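Local coordinates for protein TRAP dicarboxylate transporter-DctP subunit (Rhodobacter sphaeroides, PDB 4PE3) that probably captures a small organic acid in the periplasm and hands it to the membrane components of a TRAP transporter, at residues A[150-162]-A[209-221]. Sequence-based numbering, arbitrary orientation.
Sequences STPGLEAFVSKVP and IDAADYSVFSVNQ. With ZN (zinc ion), chain F.
A zinc ion sits where two antiparallel strands of the four-stranded sheet, 157-159 and 211-213, run out at one end, held by Glu-155 from one segment and by Asp-213 and Tyr-214 from the other. Glu-155 grips it with both carboxylate oxygens, OE1 and OE2 each 2.1 Å from the metal; its chain is extended beyond CG (chi2 -163°), which carries the carboxylate out to the ion. Asp-213 uses a single oxygen, OD1, at 2.0 Å, while its OD2 is hydrogen-bonded to His-238 and accepts from a water that is itself a zinc ligand. The backbone O of Tyr-214 makes a longer bond of 2.4 Å, and a second water completes six ligand atoms.

Away from the metal, along the strands, the pairing runs through Val-158 and Ala-212, whose N and O atoms bond reciprocally, and Lys-160 N reaches Asp-210 O at 2.9 Å, almost straight (172°). On one face the Phe-157 ring lies obliquely by Ala-211 CB and the peptide between Ala-212 and Asp-213, with Phe-185 and Phe-237 also meeting it. On the other, Val-158 CG2 comes within 3.6 Å of Asn-220 ND2.

Asn-220, in the helix starting at 217, ties the turn together: OD1 accepts in the amide plane from Ser-215 N, and ND2 donates weakly to Ala-156 O and Ser-215 O and also to a water that in turn donates to Phe-157 O. Ala-156 CB meets Phe-217 CB at 3.7 Å and lies at the edge of that ring. One water donates to Glu-155 OE1 and Ala-156 O and accepts from Tyr-214 N, joining the metal ligand to both backbones.

Two carboxylates and a carbonyl oxygen crowd together here, and the zinc charge probably offsets their mutual repulsion; the two bound waters show that protein atoms do not fill its coordination shell.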
# COMPACT_ATOMS: atom_id res chain seq x y z
N SER A 150 2.81 7.44 0.23
CA SER A 150 3.34 6.84 -0.97
C SER A 150 2.91 5.39 -0.97
O SER A 150 2.17 4.97 -0.10
CB SER A 150 4.86 6.96 -0.96
OG SER A 150 5.40 6.46 0.26
N THR A 151 3.35 4.62 -1.96
CA THR A 151 3.05 3.20 -1.99
C THR A 151 4.10 2.41 -2.79
O THR A 151 4.64 2.91 -3.76
CB THR A 151 1.64 2.97 -2.59
OG1 THR A 151 1.34 1.57 -2.63
CG2 THR A 151 1.59 3.52 -3.99
N PRO A 152 4.35 1.16 -2.39
CA PRO A 152 5.14 0.28 -3.26
C PRO A 152 4.30 -0.33 -4.39
O PRO A 152 4.83 -1.14 -5.18
CB PRO A 152 5.60 -0.82 -2.30
CG PRO A 152 4.49 -0.88 -1.29
CD PRO A 152 4.06 0.54 -1.09
N GLY A 153 3.02 0.01 -4.46
CA GLY A 153 2.22 -0.32 -5.63
C GLY A 153 0.96 -1.12 -5.37
O GLY A 153 0.87 -1.88 -4.40
N LEU A 154 -0.02 -0.93 -6.24
CA LEU A 154 -1.19 -1.81 -6.28
C LEU A 154 -0.73 -3.15 -6.82
O LEU A 154 -0.13 -3.21 -7.91
CB LEU A 154 -2.26 -1.20 -7.17
CG LEU A 154 -3.47 -2.07 -7.45
CD1 LEU A 154 -4.21 -2.45 -6.18
CD2 LEU A 154 -4.38 -1.35 -8.45
N GLU A 155 -0.96 -4.21 -6.07
CA GLU A 155 -0.57 -5.56 -6.50
C GLU A 155 -1.46 -6.03 -7.63
O GLU A 155 -2.61 -5.60 -7.72
CB GLU A 155 -0.64 -6.54 -5.33
CG GLU A 155 0.33 -6.21 -4.17
CD GLU A 155 0.53 -7.39 -3.24
OE1 GLU A 155 -0.13 -8.40 -3.40
OE2 GLU A 155 1.37 -7.29 -2.31
N ALA A 156 -0.92 -6.88 -8.51
CA ALA A 156 -1.74 -7.60 -9.48
C ALA A 156 -2.05 -8.98 -8.93
O ALA A 156 -1.32 -9.50 -8.10
CB ALA A 156 -0.99 -7.70 -10.78
N PHE A 157 -3.14 -9.58 -9.40
CA PHE A 157 -3.52 -10.90 -8.92
C PHE A 157 -2.96 -11.95 -9.86
O PHE A 157 -2.96 -11.77 -11.07
CB PHE A 157 -5.07 -10.99 -8.91
CG PHE A 157 -5.63 -12.08 -8.02
CD1 PHE A 157 -5.31 -12.14 -6.69
CD2 PHE A 157 -6.53 -13.00 -8.51
CE1 PHE A 157 -5.83 -13.12 -5.86
CE2 PHE A 157 -7.06 -13.99 -7.69
CZ PHE A 157 -6.71 -14.04 -6.35
N VAL A 158 -2.58 -13.08 -9.27
CA VAL A 158 -2.09 -14.25 -10.00
C VAL A 158 -3.22 -15.28 -10.01
O VAL A 158 -3.77 -15.59 -8.95
CB VAL A 158 -0.86 -14.84 -9.30
CG1 VAL A 158 -0.48 -16.20 -9.94
CG2 VAL A 158 0.30 -13.86 -9.33
N SER A 159 -3.59 -15.79 -11.18
CA SER A 159 -4.63 -16.81 -11.25
C SER A 159 -4.44 -17.73 -12.44
O SER A 159 -4.17 -17.27 -13.54
CB SER A 159 -6.04 -16.19 -11.29
OG SER A 159 -7.01 -17.23 -11.29
N LYS A 160 -4.62 -19.03 -12.21
CA LYS A 160 -4.62 -20.05 -13.25
C LYS A 160 -5.97 -20.16 -13.94
O LYS A 160 -6.04 -20.68 -15.06
CB LYS A 160 -4.34 -21.44 -12.68
CG LYS A 160 -2.97 -21.66 -12.15
CD LYS A 160 -2.83 -23.01 -11.44
CE LYS A 160 -2.88 -24.19 -12.41
NZ LYS A 160 -2.34 -25.41 -11.76
N VAL A 161 -7.04 -19.71 -13.26
CA VAL A 161 -8.41 -19.84 -13.74
C VAL A 161 -8.94 -18.47 -14.16
O VAL A 161 -8.54 -17.44 -13.62
CB VAL A 161 -9.34 -20.49 -12.67
CG1 VAL A 161 -8.90 -21.92 -12.37
CG2 VAL A 161 -9.41 -19.66 -11.39
N PRO A 162 -9.82 -18.45 -15.16
CA PRO A 162 -10.32 -17.14 -15.61
C PRO A 162 -11.27 -16.49 -14.62
O PRO A 162 -12.33 -17.07 -14.33
CB PRO A 162 -11.05 -17.49 -16.91
CG PRO A 162 -11.40 -18.95 -16.78
CD PRO A 162 -10.31 -19.57 -15.98
N ILE A 209 -2.57 -24.53 -4.81
CA ILE A 209 -3.35 -23.32 -5.00
C ILE A 209 -3.65 -23.10 -6.48
O ILE A 209 -2.94 -23.59 -7.36
CB ILE A 209 -2.62 -22.06 -4.44
CG1 ILE A 209 -1.21 -21.98 -5.03
CG2 ILE A 209 -2.57 -22.11 -2.92
CD1 ILE A 209 -0.45 -20.71 -4.65
N ASP A 210 -4.71 -22.36 -6.74
CA ASP A 210 -5.17 -22.00 -8.07
C ASP A 210 -4.88 -20.54 -8.41
O ASP A 210 -4.93 -20.12 -9.57
CB ASP A 210 -6.72 -22.11 -8.15
CG ASP A 210 -7.29 -23.45 -7.68
OD1 ASP A 210 -6.90 -24.51 -8.22
OD2 ASP A 210 -8.22 -23.44 -6.83
N ALA A 211 -4.59 -19.75 -7.38
CA ALA A 211 -4.45 -18.30 -7.51
C ALA A 211 -3.66 -17.78 -6.31
O ALA A 211 -3.50 -18.49 -5.31
CB ALA A 211 -5.83 -17.64 -7.55
N ALA A 212 -3.19 -16.55 -6.38
CA ALA A 212 -2.39 -16.01 -5.30
C ALA A 212 -2.33 -14.52 -5.26
O ALA A 212 -2.24 -13.85 -6.28
CB ALA A 212 -0.95 -16.55 -5.41
N ASP A 213 -2.35 -14.02 -4.02
CA ASP A 213 -1.70 -12.76 -3.70
C ASP A 213 -0.20 -12.97 -3.84
O ASP A 213 0.33 -13.90 -3.25
CB ASP A 213 -2.06 -12.40 -2.25
CG ASP A 213 -1.37 -11.15 -1.76
OD1 ASP A 213 -0.14 -11.02 -1.93
OD2 ASP A 213 -2.06 -10.29 -1.16
N TYR A 214 0.47 -12.13 -4.61
CA TYR A 214 1.92 -12.13 -4.63
C TYR A 214 2.34 -10.67 -4.56
O TYR A 214 2.26 -10.05 -3.44
CB TYR A 214 2.48 -12.93 -5.82
CG TYR A 214 3.94 -13.31 -5.64
CD1 TYR A 214 4.32 -14.24 -4.69
CD2 TYR A 214 4.92 -12.71 -6.41
CE1 TYR A 214 5.65 -14.56 -4.49
CE2 TYR A 214 6.26 -13.03 -6.22
CZ TYR A 214 6.60 -13.96 -5.28
OH TYR A 214 7.93 -14.28 -5.12
N SER A 215 2.63 -10.05 -5.70
CA SER A 215 3.19 -8.71 -5.74
C SER A 215 2.61 -7.87 -6.89
O SER A 215 1.52 -8.18 -7.40
CB SER A 215 4.72 -8.82 -5.85
OG SER A 215 5.39 -7.57 -5.75
N VAL A 216 3.30 -6.80 -7.28
CA VAL A 216 2.92 -6.00 -8.41
C VAL A 216 3.14 -6.80 -9.69
O VAL A 216 3.91 -7.77 -9.70
CB VAL A 216 3.70 -4.67 -8.43
CG1 VAL A 216 3.41 -3.91 -7.14
CG2 VAL A 216 5.20 -4.89 -8.60
N PHE A 217 2.46 -6.40 -10.75
CA PHE A 217 2.51 -7.17 -12.00
C PHE A 217 3.94 -7.42 -12.49
O PHE A 217 4.26 -8.52 -12.96
CB PHE A 217 1.68 -6.52 -13.11
CG PHE A 217 1.39 -7.45 -14.27
CD1 PHE A 217 2.33 -7.63 -15.29
CD2 PHE A 217 0.22 -8.18 -14.32
CE1 PHE A 217 2.06 -8.49 -16.35
CE2 PHE A 217 -0.05 -9.04 -15.38
CZ PHE A 217 0.87 -9.20 -16.39
N SER A 218 4.78 -6.40 -12.41
CA SER A 218 6.13 -6.55 -12.94
C SER A 218 6.91 -7.67 -12.23
O SER A 218 7.67 -8.39 -12.86
CB SER A 218 6.90 -5.23 -12.88
OG SER A 218 6.94 -4.76 -11.55
N VAL A 219 6.73 -7.80 -10.93
CA VAL A 219 7.32 -8.88 -10.16
C VAL A 219 6.66 -10.19 -10.49
O VAL A 219 7.36 -11.19 -10.69
CB VAL A 219 7.24 -8.58 -8.64
CG1 VAL A 219 7.64 -9.78 -7.80
CG2 VAL A 219 8.11 -7.36 -8.29
N ASN A 220 5.33 -10.20 -10.54
CA ASN A 220 4.61 -11.45 -10.82
C ASN A 220 5.07 -12.01 -12.15
O ASN A 220 5.28 -13.24 -12.30
CB ASN A 220 3.10 -11.22 -10.84
CG ASN A 220 2.54 -10.80 -9.51
OD1 ASN A 220 3.22 -10.80 -8.50
ND2 ASN A 220 1.26 -10.40 -9.53
N GLN A 221 5.23 -11.12 -13.12
CA GLN A 221 5.65 -11.48 -14.47
C GLN A 221 7.08 -12.00 -14.49
O GLN A 221 7.37 -13.06 -15.05
CB GLN A 221 5.51 -10.29 -15.42
CG GLN A 221 5.82 -10.64 -16.90
CD GLN A 221 4.83 -11.62 -17.52
OE1 GLN A 221 3.68 -11.71 -17.11
NE2 GLN A 221 5.29 -12.37 -18.53
ZN ZN F . 0.78 -9.27 -1.75
O HOH W 1 0.59 -4.24 -10.40
O HOH W 2 -1.27 -9.95 -5.36
O HOH W 3 -0.28 -11.09 -11.95
O HOH W 4 -0.52 -8.26 -0.45
O HOH W 5 2.36 -9.66 -0.60